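Local coordinates for protein DNA polymerase III subunit beta (Pseudomonas aeruginosa, PDB 4TSZ) that forms a sliding clamp on DNA that tethers DNA polymerases and other proteins and makes them processive, at residues Gln7-Leu12 with Pro84-Ile89. Residues are numbered along the deposited sequence; the frame is centred on the assembly and turned at random.
Sequences QREALL and PNDVLI
Pro84 turns its carbonyl to the side chain of Arg8: O lies 3.3 Å from Arg8 CD, part of a chain running straight from CG to NE, with CG anti to the backbone N (chi1 177°). The type II turn from Pro84 to Val87 begins here. At Asn85, OD1 sits over one face of the Arg8 guanidinium, whose opposite face carries Leu12 CD2. Asp86 N then gives its hydrogen to the syn lone pair of Glu9 OE2 at 2.9 Å (N-H...O 155°). The same oxygen takes a salt bridge from Arg8 NH1, which approaches from above the carboxylate plane, so two donors grip it. Glu9 OE1 also lies 3.1 Å from Asp86 OD1, a close approach of like charges, which the salt bridge to Arg8 on the Glu9 side may partly offset. Gln7 NE2 bonds to the carbonyl O of the same residue, Asp86, at 2.8 Å from above the carbonyl plane. Val87 O accepts from Arg8 N at 2.9 Å, in the first turn of the helix for which Gln7 is the N-cap residue. Leu88 forms a non-hydrogen-bonded antiparallel pair with Gln7, and Ile89 CD1 packs on Arg8 CA and Leu11 CD2. Strand 3-7 thus ends beside the start of strand 88-94, in the N-terminal clamp domain, while helix 73-82 receives Leu11 and Ile89 on Cys80 and accepts Arg8 NH2 at Lys81 O.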
ATOM      1  N   GLN E   7     -12.000   2.340 -29.102  1.00 49.92           N
ATOM      2  CA  GLN E   7     -12.361   3.246 -28.016  1.00 49.41           C
ATOM      3  C   GLN E   7     -11.436   2.941 -26.855  1.00 49.69           C
ATOM      4  O   GLN E   7     -11.079   1.778 -26.649  1.00 47.05           O
ATOM      5  CB  GLN E   7     -13.823   3.036 -27.576  1.00 52.03           C
ATOM      6  CG  GLN E   7     -14.863   3.612 -28.530  1.00 77.99           C
ATOM      7  CD  GLN E   7     -14.980   5.115 -28.442  1.00100.45           C
ATOM      8  OE1 GLN E   7     -14.616   5.843 -29.375  1.00 95.01           O
ATOM      9  NE2 GLN E   7     -15.489   5.617 -27.319  1.00 93.88           N
ATOM     10  N   ARG E   8     -11.039   3.985 -26.107  1.00 46.79           N
ATOM     11  CA  ARG E   8     -10.139   3.891 -24.950  1.00 45.45           C
ATOM     12  C   ARG E   8     -10.475   2.729 -24.012  1.00 50.11           C
ATOM     13  O   ARG E   8      -9.604   1.911 -23.726  1.00 48.44           O
ATOM     14  CB  ARG E   8     -10.096   5.231 -24.181  1.00 42.28           C
ATOM     15  CG  ARG E   8      -9.230   5.205 -22.924  1.00 41.87           C
ATOM     16  CD  ARG E   8      -9.477   6.416 -22.057  1.00 47.44           C
ATOM     17  NE  ARG E   8      -8.842   6.311 -20.739  1.00 45.71           N
ATOM     18  CZ  ARG E   8      -9.412   5.769 -19.663  1.00 57.60           C
ATOM     19  NH1 ARG E   8     -10.637   5.264 -19.732  1.00 49.71           N
ATOM     20  NH2 ARG E   8      -8.758   5.729 -18.510  1.00 42.60           N
ATOM     21  N   GLU E   9     -11.739   2.658 -23.560  1.00 48.81           N
ATOM     22  CA  GLU E   9     -12.231   1.659 -22.605  1.00 48.84           C
ATOM     23  C   GLU E   9     -12.233   0.243 -23.159  1.00 54.04           C
ATOM     24  O   GLU E   9     -11.958  -0.693 -22.406  1.00 54.05           O
ATOM     25  CB  GLU E   9     -13.613   2.053 -22.047  1.00 51.28           C
ATOM     26  CG  GLU E   9     -13.600   3.321 -21.197  1.00 58.89           C
ATOM     27  CD  GLU E   9     -13.399   4.634 -21.942  1.00 74.69           C
ATOM     28  OE1 GLU E   9     -13.642   4.665 -23.173  1.00 61.05           O
ATOM     29  OE2 GLU E   9     -12.974   5.623 -21.299  1.00 66.44           O
ATOM     30  N   ALA E  10     -12.518   0.089 -24.465  1.00 51.44           N
ATOM     31  CA  ALA E  10     -12.530  -1.209 -25.148  1.00 51.91           C
ATOM     32  C   ALA E  10     -11.122  -1.811 -25.205  1.00 54.49           C
ATOM     33  O   ALA E  10     -10.981  -3.021 -25.045  1.00 53.83           O
ATOM     34  CB  ALA E  10     -13.103  -1.064 -26.552  1.00 54.14           C
ATOM     35  N   LEU E  11     -10.086  -0.961 -25.392  1.00 50.04           N
ATOM     36  CA  LEU E  11      -8.690  -1.390 -25.421  1.00 47.92           C
ATOM     37  C   LEU E  11      -8.170  -1.608 -24.003  1.00 51.20           C
ATOM     38  O   LEU E  11      -7.474  -2.596 -23.752  1.00 50.52           O
ATOM     39  CB  LEU E  11      -7.818  -0.361 -26.178  1.00 47.80           C
ATOM     40  CG  LEU E  11      -6.292  -0.625 -26.237  1.00 50.90           C
ATOM     41  CD1 LEU E  11      -5.968  -1.921 -26.989  1.00 51.42           C
ATOM     42  CD2 LEU E  11      -5.555   0.553 -26.838  1.00 50.27           C
ATOM     43  N   LEU E  12      -8.497  -0.679 -23.087  1.00 48.19           N
ATOM     44  CA  LEU E  12      -8.042  -0.706 -21.695  1.00 48.07           C
ATOM     45  C   LEU E  12      -8.378  -1.980 -20.927  1.00 52.67           C
ATOM     46  O   LEU E  12      -7.490  -2.500 -20.247  1.00 51.28           O
ATOM     47  CB  LEU E  12      -8.506   0.548 -20.934  1.00 48.55           C
ATOM     48  CG  LEU E  12      -7.825   0.875 -19.605  1.00 52.36           C
ATOM     49  CD1 LEU E  12      -6.316   1.080 -19.772  1.00 51.74           C
ATOM     50  CD2 LEU E  12      -8.462   2.096 -18.968  1.00 54.03           C
ATOM     51  N   PRO E  84      -7.988  10.796 -22.546  1.00 48.97           N
ATOM     52  CA  PRO E  84      -9.311  11.234 -22.053  1.00 50.58           C
ATOM     53  C   PRO E  84     -10.372  10.152 -22.211  1.00 57.70           C
ATOM     54  O   PRO E  84     -10.339   9.398 -23.186  1.00 57.12           O
ATOM     55  CB  PRO E  84      -9.641  12.457 -22.919  1.00 53.45           C
ATOM     56  CG  PRO E  84      -8.357  12.876 -23.525  1.00 57.26           C
ATOM     57  CD  PRO E  84      -7.532  11.640 -23.672  1.00 51.05           C
ATOM     58  N   ASN E  85     -11.300  10.068 -21.243  1.00 57.31           N
ATOM     59  CA  ASN E  85     -12.394   9.089 -21.235  1.00 58.15           C
ATOM     60  C   ASN E  85     -13.152   9.079 -22.550  1.00 63.28           C
ATOM     61  O   ASN E  85     -13.461  10.139 -23.089  1.00 65.45           O
ATOM     62  CB  ASN E  85     -13.357   9.342 -20.059  1.00 63.30           C
ATOM     63  CG  ASN E  85     -12.807   9.030 -18.679  1.00 91.61           C
ATOM     64  OD1 ASN E  85     -11.859   8.254 -18.506  1.00 85.00           O
ATOM     65  ND2 ASN E  85     -13.409   9.613 -17.655  1.00 86.35           N
ATOM     66  N   ASP E  86     -13.370   7.874 -23.095  1.00 58.45           N
ATOM     67  CA  ASP E  86     -14.128   7.602 -24.321  1.00 58.35           C
ATOM     68  C   ASP E  86     -13.530   8.068 -25.663  1.00 60.59           C
ATOM     69  O   ASP E  86     -14.222   8.039 -26.683  1.00 61.87           O
ATOM     70  CB  ASP E  86     -15.615   7.945 -24.130  1.00 62.15           C
ATOM     71  CG  ASP E  86     -16.237   7.241 -22.934  1.00 75.02           C
ATOM     72  OD1 ASP E  86     -16.445   6.010 -23.014  1.00 76.94           O
ATOM     73  OD2 ASP E  86     -16.499   7.923 -21.908  1.00 79.01           O
ATOM     74  N   VAL E  87     -12.228   8.426 -25.685  1.00 53.97           N
ATOM     75  CA  VAL E  87     -11.551   8.852 -26.918  1.00 52.86           C
ATOM     76  C   VAL E  87     -11.345   7.673 -27.901  1.00 55.14           C
ATOM     77  O   VAL E  87     -11.157   6.526 -27.468  1.00 52.58           O
ATOM     78  CB  VAL E  87     -10.228   9.630 -26.628  1.00 55.49           C
ATOM     79  CG1 VAL E  87      -9.094   8.705 -26.176  1.00 53.11           C
ATOM     80  CG2 VAL E  87      -9.786  10.475 -27.823  1.00 55.87           C
ATOM     81  N   LEU E  88     -11.408   7.960 -29.220  1.00 52.50           N
ATOM     82  CA  LEU E  88     -11.129   6.965 -30.255  1.00 51.66           C
ATOM     83  C   LEU E  88      -9.611   6.972 -30.498  1.00 53.62           C
ATOM     84  O   LEU E  88      -9.021   8.033 -30.746  1.00 54.15           O
ATOM     85  CB  LEU E  88     -11.887   7.267 -31.552  1.00 53.57           C
ATOM     86  CG  LEU E  88     -11.795   6.196 -32.661  1.00 58.08           C
ATOM     87  CD1 LEU E  88     -12.529   4.907 -32.270  1.00 57.65           C
ATOM     88  CD2 LEU E  88     -12.339   6.727 -33.977  1.00 61.67           C
ATOM     89  N   ILE E  89      -8.980   5.802 -30.381  1.00 47.41           N
ATOM     90  CA  ILE E  89      -7.539   5.658 -30.554  1.00 44.40           C
ATOM     91  C   ILE E  89      -7.242   5.040 -31.917  1.00 49.26           C
ATOM     92  O   ILE E  89      -7.793   3.988 -32.256  1.00 47.77           O
ATOM     93  CB  ILE E  89      -6.909   4.831 -29.396  1.00 45.44           C
ATOM     94  CG1 ILE E  89      -7.337   5.347 -28.004  1.00 45.07           C
ATOM     95  CG2 ILE E  89      -5.381   4.765 -29.515  1.00 44.06           C
ATOM     96  CD1 ILE E  89      -7.086   4.339 -26.855  1.00 50.73           C
TER